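Local atomic coordinates of TRAP-type C4-dicarboxylate:H+ symport system substrate-binding component DctP (Shewanella oneidensis, PDB entry 4MX6), a protein that probably serves as the periplasmic binding component of a TRAP transporter, capturing C4-dicarboxylates such as succinate for proton-coupled uptake. Residues E47-G52 / T220-Y225; K200-V205 / Q227-V232. All blocks are in the same frame, centred on the assembly; numbering follows the deposited sequence.

Contact 1: residues E47-G52 / T220-Y225; sequences ENTPKG and TWSNTY. With SIN (succinic acid), chain B.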
ATOM      1  N   GLU A  47       4.363 -11.456  -8.245  1.00  6.78           N
ATOM      2  CA  GLU A  47       4.260 -12.596  -7.348  1.00  6.90           C
ATOM      3  C   GLU A  47       5.300 -12.550  -6.230  1.00  6.49           C
ATOM      4  O   GLU A  47       4.994 -12.876  -5.075  1.00  6.46           O
ATOM      5  CB  GLU A  47       4.419 -13.888  -8.160  1.00  8.29           C
ATOM      6  CG  GLU A  47       4.462 -15.139  -7.310  1.00  9.53           C
ATOM      7  CD  GLU A  47       4.226 -16.397  -8.095  1.00 11.64           C
ATOM      8  OE1 GLU A  47       3.276 -16.416  -8.920  1.00 13.46           O
ATOM      9  OE2 GLU A  47       4.955 -17.379  -7.845  1.00 11.12           O
ATOM     10  N   ASN A  48       6.519 -12.133  -6.552  1.00  6.77           N
ATOM     11  CA  ASN A  48       7.639 -12.278  -5.628  1.00  6.98           C
ATOM     12  C   ASN A  48       7.799 -11.003  -4.782  1.00  6.40           C
ATOM     13  O   ASN A  48       8.799 -10.280  -4.866  1.00  7.75           O
ATOM     14  CB  ASN A  48       8.922 -12.669  -6.369  1.00  7.75           C
ATOM     15  CG  ASN A  48       8.809 -14.026  -7.039  1.00  8.68           C
ATOM     16  OD1 ASN A  48       7.851 -14.772  -6.815  1.00  9.60           O
ATOM     17  ND2 ASN A  48       9.797 -14.366  -7.845  1.00  9.55           N
ATOM     18  N   THR A  49       6.778 -10.771  -3.961  1.00  5.91           N
ATOM     19  CA  THR A  49       6.588  -9.558  -3.161  1.00  5.60           C
ATOM     20  C   THR A  49       5.842  -9.952  -1.885  1.00  5.71           C
ATOM     21  O   THR A  49       5.295 -11.051  -1.820  1.00  5.99           O
ATOM     22  CB  THR A  49       5.697  -8.549  -3.897  1.00  5.61           C
ATOM     23  OG1 THR A  49       4.402  -9.129  -4.121  1.00  6.67           O
ATOM     24  CG2 THR A  49       6.310  -8.097  -5.223  1.00  6.47           C
ATOM     25  N   PRO A  50       5.771  -9.063  -0.881  1.00  5.56           N
ATOM     26  CA  PRO A  50       5.011  -9.449   0.320  1.00  5.78           C
ATOM     27  C   PRO A  50       3.544  -9.803   0.032  1.00  5.32           C
ATOM     28  O   PRO A  50       3.063 -10.826   0.542  1.00  6.11           O
ATOM     29  CB  PRO A  50       5.148  -8.237   1.253  1.00  6.20           C
ATOM     30  CG  PRO A  50       5.692  -7.119   0.389  1.00  7.08           C
ATOM     31  CD  PRO A  50       6.498  -7.802  -0.675  1.00  5.87           C
ATOM     32  N   LYS A  51       2.825  -8.999  -0.758  1.00  4.95           N
ATOM     33  CA  LYS A  51       1.426  -9.321  -1.027  1.00  5.37           C
ATOM     34  C   LYS A  51       1.302 -10.542  -1.933  1.00  5.47           C
ATOM     35  O   LYS A  51       0.411 -11.373  -1.731  1.00  5.70           O
ATOM     36  CB  LYS A  51       0.698  -8.113  -1.621  1.00  5.49           C
ATOM     37  CG  LYS A  51      -0.736  -8.392  -2.025  1.00  6.07           C
ATOM     38  CD  LYS A  51      -1.587  -7.129  -2.128  1.00  5.84           C
ATOM     39  CE  LYS A  51      -0.951  -6.078  -3.020  1.00  5.90           C
ATOM     40  NZ  LYS A  51      -1.810  -4.868  -3.116  1.00  6.10           N
ATOM     41  N   GLY A  52       2.180 -10.663  -2.929  1.00  5.45           N
ATOM     42  CA  GLY A  52       2.148 -11.835  -3.788  1.00  5.76           C
ATOM     43  C   GLY A  52       2.321 -13.128  -3.003  1.00  6.08           C
ATOM     44  O   GLY A  52       1.652 -14.148  -3.264  1.00  6.82           O
ATOM     45  N   THR A 220       7.777   1.645  -2.513  1.00  5.43           N
ATOM     46  CA  THR A 220       8.686   0.911  -1.661  1.00  5.42           C
ATOM     47  C   THR A 220       9.785   0.261  -2.489  1.00  5.46           C
ATOM     48  O   THR A 220       9.655   0.100  -3.710  1.00  5.85           O
ATOM     49  CB  THR A 220       7.941  -0.190  -0.888  1.00  6.29           C
ATOM     50  OG1 THR A 220       7.493  -1.165  -1.842  1.00  6.08           O
ATOM     51  CG2 THR A 220       6.749   0.386  -0.110  1.00  7.40           C
ATOM     52  N   TRP A 221      10.860  -0.154  -1.836  1.00  6.06           N
ATOM     53  CA  TRP A 221      11.925  -0.873  -2.536  1.00  6.21           C
ATOM     54  C   TRP A 221      11.370  -2.095  -3.267  1.00  5.89           C
ATOM     55  O   TRP A 221      11.796  -2.391  -4.375  1.00  6.69           O
ATOM     56  CB  TRP A 221      13.060  -1.306  -1.600  1.00  7.30           C
ATOM     57  CG  TRP A 221      13.775  -0.179  -0.938  1.00  8.21           C
ATOM     58  CD1 TRP A 221      13.753   0.110   0.385  1.00  9.38           C
ATOM     59  CD2 TRP A 221      14.625   0.805  -1.548  1.00  8.94           C
ATOM     60  NE1 TRP A 221      14.521   1.204   0.647  1.00 10.78           N
ATOM     61  CE2 TRP A 221      15.064   1.663  -0.518  1.00  9.88           C
ATOM     62  CE3 TRP A 221      15.055   1.050  -2.854  1.00 10.71           C
ATOM     63  CZ2 TRP A 221      15.912   2.738  -0.749  1.00 11.53           C
ATOM     64  CZ3 TRP A 221      15.912   2.118  -3.070  1.00 12.60           C
ATOM     65  CH2 TRP A 221      16.328   2.941  -2.019  1.00 12.75           C
ATOM     66  N   SER A 222      10.449  -2.825  -2.639  1.00  5.98           N
ATOM     67  CA  SER A 222       9.934  -4.055  -3.236  1.00  5.80           C
ATOM     68  C   SER A 222       9.210  -3.788  -4.544  1.00  5.66           C
ATOM     69  O   SER A 222       9.429  -4.507  -5.518  1.00  6.38           O
ATOM     70  CB  SER A 222       8.993  -4.771  -2.273  1.00  6.35           C
ATOM     71  OG  SER A 222       8.202  -5.737  -2.955  1.00  7.80           O
ATOM     72  N   ASN A 223       8.344  -2.786  -4.595  1.00  5.65           N
ATOM     73  CA  ASN A 223       7.681  -2.455  -5.856  1.00  6.30           C
ATOM     74  C   ASN A 223       8.657  -1.861  -6.886  1.00  5.94           C
ATOM     75  O   ASN A 223       8.576  -2.156  -8.085  1.00  6.89           O
ATOM     76  CB  ASN A 223       6.497  -1.520  -5.635  1.00  6.02           C
ATOM     77  CG  ASN A 223       5.232  -2.265  -5.250  1.00  5.52           C
ATOM     78  OD1 ASN A 223       5.050  -3.453  -5.588  1.00  6.21           O
ATOM     79  ND2 ASN A 223       4.339  -1.572  -4.576  1.00  4.98           N
ATOM     80  N   THR A 224       9.583  -1.033  -6.416  1.00  6.00           N
ATOM     81  CA  THR A 224      10.540  -0.378  -7.295  1.00  6.82           C
ATOM     82  C   THR A 224      11.387  -1.434  -8.006  1.00  6.98           C
ATOM     83  O   THR A 224      11.654  -1.317  -9.212  1.00  7.43           O
ATOM     84  CB  THR A 224      11.412   0.600  -6.491  1.00  7.75           C
ATOM     85  OG1 THR A 224      10.587   1.596  -5.892  1.00  9.19           O
ATOM     86  CG2 THR A 224      12.440   1.297  -7.361  1.00  8.76           C
ATOM     87  N   TYR A 225      11.821  -2.451  -7.263  1.00  6.73           N
ATOM     88  CA  TYR A 225      12.607  -3.540  -7.832  1.00  6.91           C
ATOM     89  C   TYR A 225      11.787  -4.456  -8.731  1.00  7.14           C
ATOM     90  O   TYR A 225      12.136  -4.689  -9.889  1.00  8.20           O
ATOM     91  CB  TYR A 225      13.285  -4.365  -6.729  1.00  7.10           C
ATOM     92  CG  TYR A 225      14.025  -5.544  -7.305  1.00  7.74           C
ATOM     93  CD1 TYR A 225      15.174  -5.357  -8.053  1.00  8.96           C
ATOM     94  CD2 TYR A 225      13.550  -6.837  -7.161  1.00  8.68           C
ATOM     95  CE1 TYR A 225      15.850  -6.423  -8.619  1.00  9.98           C
ATOM     96  CE2 TYR A 225      14.210  -7.917  -7.721  1.00 10.25           C
ATOM     97  CZ  TYR A 225      15.364  -7.705  -8.451  1.00 10.87           C
ATOM     98  OH  TYR A 225      16.032  -8.782  -9.015  1.00 12.73           O
TER
HETATM   99  C1  SIN B 401       0.603  -2.161  -4.441  1.00  5.37           C
HETATM  100  O1  SIN B 401      -0.501  -2.711  -4.189  1.00  6.06           O
HETATM  101  O2  SIN B 401       1.648  -2.414  -3.805  1.00  5.25           O
HETATM  102  C2  SIN B 401       0.659  -1.099  -5.509  1.00  5.55           C
HETATM  103  C3  SIN B 401       0.789   0.273  -4.849  1.00  6.05           C
HETATM  104  C4  SIN B 401       0.732   1.390  -5.857  1.00  6.09           C
HETATM  105  O3  SIN B 401       1.729   2.161  -5.971  1.00  6.67           O
HETATM  106  O4  SIN B 401      -0.294   1.555  -6.554  1.00  6.25           O
HETATM  107  O   HOH W   1       9.688  -7.879  -3.499  1.00  8.16           O

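Contact 2: residues K200-V205 / Q227-V232; sequences KPFSEV and QKFYEV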
ATOM      1  N   LYS A 200      -3.028   7.533 -11.323  1.00  8.56           N
ATOM      2  CA  LYS A 200      -3.020   6.477 -12.334  1.00  9.19           C
ATOM      3  C   LYS A 200      -2.947   5.112 -11.666  1.00  8.81           C
ATOM      4  O   LYS A 200      -2.344   4.973 -10.612  1.00  9.24           O
ATOM      5  CB  LYS A 200      -1.819   6.617 -13.280  1.00 10.68           C
ATOM      6  CG  LYS A 200      -1.806   7.867 -14.139  1.00 13.42           C
ATOM      7  CD  LYS A 200      -2.873   7.815 -15.208  1.00 16.54           C
ATOM      8  CE  LYS A 200      -2.852   9.053 -16.074  1.00 19.57           C
ATOM      9  NZ  LYS A 200      -3.782   8.943 -17.225  1.00 21.35           N
ATOM     10  N   PRO A 201      -3.522   4.084 -12.302  1.00  8.72           N
ATOM     11  CA  PRO A 201      -3.431   2.726 -11.748  1.00  8.66           C
ATOM     12  C   PRO A 201      -1.999   2.187 -11.780  1.00  7.93           C
ATOM     13  O   PRO A 201      -1.199   2.528 -12.661  1.00  8.50           O
ATOM     14  CB  PRO A 201      -4.337   1.916 -12.664  1.00 10.13           C
ATOM     15  CG  PRO A 201      -4.426   2.684 -13.892  1.00 11.87           C
ATOM     16  CD  PRO A 201      -4.313   4.123 -13.539  1.00 10.13           C
ATOM     17  N   PHE A 202      -1.710   1.305 -10.835  1.00  6.85           N
ATOM     18  CA  PHE A 202      -0.373   0.774 -10.657  1.00  6.48           C
ATOM     19  C   PHE A 202       0.147   0.114 -11.922  1.00  6.89           C
ATOM     20  O   PHE A 202       1.332   0.212 -12.220  1.00  7.29           O
ATOM     21  CB  PHE A 202      -0.375  -0.224  -9.507  1.00  6.87           C
ATOM     22  CG  PHE A 202       0.980  -0.740  -9.137  1.00  6.50           C
ATOM     23  CD1 PHE A 202       1.962   0.122  -8.662  1.00  6.72           C
ATOM     24  CD2 PHE A 202       1.278  -2.089  -9.240  1.00  7.06           C
ATOM     25  CE1 PHE A 202       3.190  -0.365  -8.271  1.00  6.59           C
ATOM     26  CE2 PHE A 202       2.509  -2.574  -8.839  1.00  7.32           C
ATOM     27  CZ  PHE A 202       3.472  -1.703  -8.371  1.00  7.48           C
ATOM     28  N   SER A 203      -0.720  -0.569 -12.664  1.00  7.32           N
ATOM     29  CA  SER A 203      -0.285  -1.293 -13.855  1.00  8.59           C
ATOM     30  C   SER A 203       0.350  -0.405 -14.924  1.00  8.73           C
ATOM     31  O   SER A 203       1.078  -0.902 -15.785  1.00 10.33           O
ATOM     32  CB  SER A 203      -1.473  -2.046 -14.445  1.00  9.50           C
ATOM     33  OG  SER A 203      -2.447  -1.144 -14.938  1.00 11.50           O
ATOM     34  N   GLU A 204       0.079   0.899 -14.884  1.00  8.93           N
ATOM     35  CA  GLU A 204       0.593   1.816 -15.899  1.00  9.99           C
ATOM     36  C   GLU A 204       1.923   2.469 -15.544  1.00  9.26           C
ATOM     37  O   GLU A 204       2.519   3.142 -16.365  1.00 10.12           O
ATOM     38  CB  GLU A 204      -0.418   2.942 -16.121  1.00 12.00           C
ATOM     39  CG  GLU A 204      -1.742   2.502 -16.714  1.00 15.23           C
ATOM     40  CD  GLU A 204      -2.655   3.679 -17.022  1.00 19.46           C
ATOM     41  OE1 GLU A 204      -2.150   4.806 -17.151  1.00 21.99           O
ATOM     42  OE2 GLU A 204      -3.875   3.478 -17.141  1.00 22.53           O
ATOM     43  N   VAL A 205       2.376   2.325 -14.309  1.00  8.54           N
ATOM     44  CA  VAL A 205       3.446   3.180 -13.820  1.00  8.41           C
ATOM     45  C   VAL A 205       4.752   2.998 -14.589  1.00  8.46           C
ATOM     46  O   VAL A 205       5.379   3.979 -14.977  1.00  8.63           O
ATOM     47  CB  VAL A 205       3.670   3.010 -12.312  1.00  8.29           C
ATOM     48  CG1 VAL A 205       4.827   3.862 -11.848  1.00  8.72           C
ATOM     49  CG2 VAL A 205       2.404   3.407 -11.564  1.00  8.58           C
ATOM     50  N   GLN A 227       8.935  -4.126 -10.246  1.00  7.52           N
ATOM     51  CA  GLN A 227       8.361  -3.520 -11.451  1.00  8.17           C
ATOM     52  C   GLN A 227       9.399  -2.814 -12.324  1.00  8.44           C
ATOM     53  O   GLN A 227       9.050  -2.240 -13.353  1.00  9.13           O
ATOM     54  CB  GLN A 227       7.244  -2.531 -11.079  1.00 10.20           C
ATOM     55  CG  GLN A 227       6.034  -3.183 -10.403  1.00 12.08           C
ATOM     56  CD  GLN A 227       5.347  -4.294 -11.215  1.00 13.62           C
ATOM     57  OE1 GLN A 227       5.450  -4.374 -12.445  1.00 15.78           O
ATOM     58  NE2 GLN A 227       4.637  -5.145 -10.524  1.00 13.45           N
ATOM     59  N   LYS A 228      10.661  -2.828 -11.894  1.00  8.55           N
ATOM     60  CA  LYS A 228      11.787  -2.272 -12.663  1.00  8.39           C
ATOM     61  C   LYS A 228      11.704  -0.761 -12.833  1.00  7.95           C
ATOM     62  O   LYS A 228      12.250  -0.210 -13.795  1.00  8.96           O
ATOM     63  CB  LYS A 228      11.966  -2.973 -14.023  1.00 10.41           C
ATOM     64  CG  LYS A 228      12.066  -4.484 -13.908  1.00 13.05           C
ATOM     65  CD  LYS A 228      13.180  -4.930 -12.992  1.00 16.38           C
ATOM     66  CE  LYS A 228      12.974  -6.355 -12.510  1.00 18.22           C
ATOM     67  NZ  LYS A 228      13.802  -6.661 -11.320  1.00 18.68           N
ATOM     68  N   PHE A 229      11.077  -0.077 -11.887  1.00  8.07           N
ATOM     69  CA  PHE A 229      11.030   1.375 -11.957  1.00  7.68           C
ATOM     70  C   PHE A 229      12.453   1.957 -11.950  1.00  8.12           C
ATOM     71  O   PHE A 229      12.698   3.005 -12.541  1.00  8.94           O
ATOM     72  CB  PHE A 229      10.242   1.990 -10.793  1.00  8.43           C
ATOM     73  CG  PHE A 229       8.778   1.583 -10.704  1.00  8.22           C
ATOM     74  CD1 PHE A 229       8.065   1.088 -11.789  1.00  9.09           C
ATOM     75  CD2 PHE A 229       8.117   1.724  -9.491  1.00  9.10           C
ATOM     76  CE1 PHE A 229       6.722   0.735 -11.645  1.00  9.73           C
ATOM     77  CE2 PHE A 229       6.803   1.391  -9.348  1.00 10.19           C
ATOM     78  CZ  PHE A 229       6.099   0.889 -10.416  1.00 10.19           C
ATOM     79  N   TYR A 230      13.373   1.278 -11.269  1.00  8.58           N
ATOM     80  CA  TYR A 230      14.747   1.760 -11.169  1.00  9.11           C
ATOM     81  C   TYR A 230      15.481   1.731 -12.514  1.00  9.49           C
ATOM     82  O   TYR A 230      16.526   2.362 -12.648  1.00 10.81           O
ATOM     83  CB  TYR A 230      15.536   0.969 -10.116  1.00  9.75           C
ATOM     84  CG  TYR A 230      15.807  -0.480 -10.484  1.00  9.98           C
ATOM     85  CD1 TYR A 230      14.836  -1.456 -10.323  1.00 10.11           C
ATOM     86  CD2 TYR A 230      17.037  -0.877 -10.996  1.00 11.15           C
ATOM     87  CE1 TYR A 230      15.083  -2.786 -10.649  1.00 10.58           C
ATOM     88  CE2 TYR A 230      17.286  -2.199 -11.332  1.00 11.85           C
ATOM     89  CZ  TYR A 230      16.303  -3.150 -11.168  1.00 12.05           C
ATOM     90  OH  TYR A 230      16.534  -4.480 -11.479  1.00 14.33           O
ATOM     91  N   GLU A 231      14.961   0.997 -13.503  1.00  8.47           N
ATOM     92  CA  GLU A 231      15.584   0.957 -14.827  1.00  9.64           C
ATOM     93  C   GLU A 231      15.193   2.160 -15.685  1.00  9.53           C
ATOM     94  O   GLU A 231      15.783   2.365 -16.748  1.00 10.84           O
ATOM     95  CB  GLU A 231      15.232  -0.346 -15.546  1.00 11.03           C
ATOM     96  CG  GLU A 231      15.774  -1.574 -14.825  1.00 13.84           C
ATOM     97  CD  GLU A 231      15.547  -2.885 -15.564  1.00 18.20           C
ATOM     98  OE1 GLU A 231      14.848  -2.904 -16.594  1.00 20.11           O
ATOM     99  OE2 GLU A 231      16.061  -3.910 -15.081  1.00 21.29           O
ATOM    100  N   VAL A 232      14.243   2.966 -15.218  1.00  9.08           N
ATOM    101  CA  VAL A 232      13.738   4.097 -15.997  1.00  9.44           C
ATOM    102  C   VAL A 232      13.662   5.376 -15.155  1.00  9.22           C
ATOM    103  O   VAL A 232      12.976   6.339 -15.512  1.00  9.41           O
ATOM    104  CB  VAL A 232      12.367   3.772 -16.640  1.00 10.12           C
ATOM    105  CG1 VAL A 232      12.548   2.789 -17.781  1.00 10.73           C
ATOM    106  CG2 VAL A 232      11.389   3.248 -15.612  1.00 10.85           C
TER

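Contact 1: residues E47-G52 / T220-Y225
Ser222 meets Thr49 and Pro50 where two threonine-capped helices, 50-65 and 221-226, start beside the succinate pocket of a family 7 solute-binding protein. The position of Ser222 OG, anti to the backbone N (chi1 163°), lays the hydroxyl against Pro50 and Thr49. There OG sits against the Pro50 ring at CD, 3.5 Å away, and 3.8 Å from the methyl CG2 of Thr49. These are plain van der Waals contacts; with no direct hydrogen bond across, a water makes one polar bridge: Ser222 OG donates to it at 2.7 Å, and it donates to Asn48 O at 2.9 Å. The two branches of Thr49 divide the work. While CG2 faces Ser222, OG1 accepts from Gly52 N at 3.0 Å as the N-cap of its helix and also bonds to Ala46 O. At the other helix start the capping bond from Asn223 N to Thr220 OG1 is weak.

Beyond this contact the segments join through the ligand, each gripping one oxygen of the same carboxylate. The Lys51 chain bends at chi3 (53°), bringing NZ to succinate O1 at 2.7 Å; Ala99 O and the Tyr246 ring are further partners of this ammonium group. From the other helix Asn223, whose ND2 also bonds to Asn219 OD1, sends a nearly straight N-H to succinate O2, with ND2 2.9 Å from that oxygen and an angle of 167° at the hydrogen.

Contact 2: residues K200-V205 / Q227-V232
A backbone bond from Glu231 N to Lys228 O, 3.0 Å long, closes the turn that brings Phe229 against Phe202 and Val205. No hydrogen bond crosses between the segments. Phe229 takes Val205 over one face, in a CH-pi contact with CG1 3.9 Å from the ring centroid and 28° off the normal. Near the plane of the same ring, at its edge, comes Phe202, whose CE1 lies 3.8 Å from Phe229 CZ. In this type 2 periplasmic-binding-protein fold the aromatic pair joins the loop ahead of helix 205-210 to the segment following helix 221-226, a helix closed by a Schellman motif in which Lys228 leaves helical geometry with positive phi. Gln227 comes at Phe202 from the opposite direction: its CG lies 3.6 Å from Phe202 CZ, and the bend at chi2 (-58°) folds the amide back so that NE2 comes 3.7 Å from Phe202 CE2, its plane nearly perpendicular to the ring. An alanine in place of Phe229 would probably leave Val205 CG1 without this aromatic face and remove the ring edge from beside Phe202 CE1, opening a gap between the two loops. Phe229 also rests on Leu209 and Gln217, and Phe202 and Val205 both touch Arg179, one of the succinate-binding residues.

How the contacts relate
Along the chain the segments of the two contacts alternate, and helix 221-226 carries the link between them: 220-225 belongs to contact 1 and 227-232 follows at the other end of the helix. The centres lie 12 Å apart, yet the contacts touch directly. Asn223 CG packs 3.6 Å from Phe202 CZ, and Thr224 CA lies 3.9 Å from Phe229 CD2. Contact 1 supplies polar groups for succinate, those of Lys51 and Asn223, whereas contact 2 brings the Phe202 side chain to about 3 Å from the ligand, nearest atoms. Asn223 is a worked case of shared duty: its ND2 binds succinate while its CG packs on Phe202.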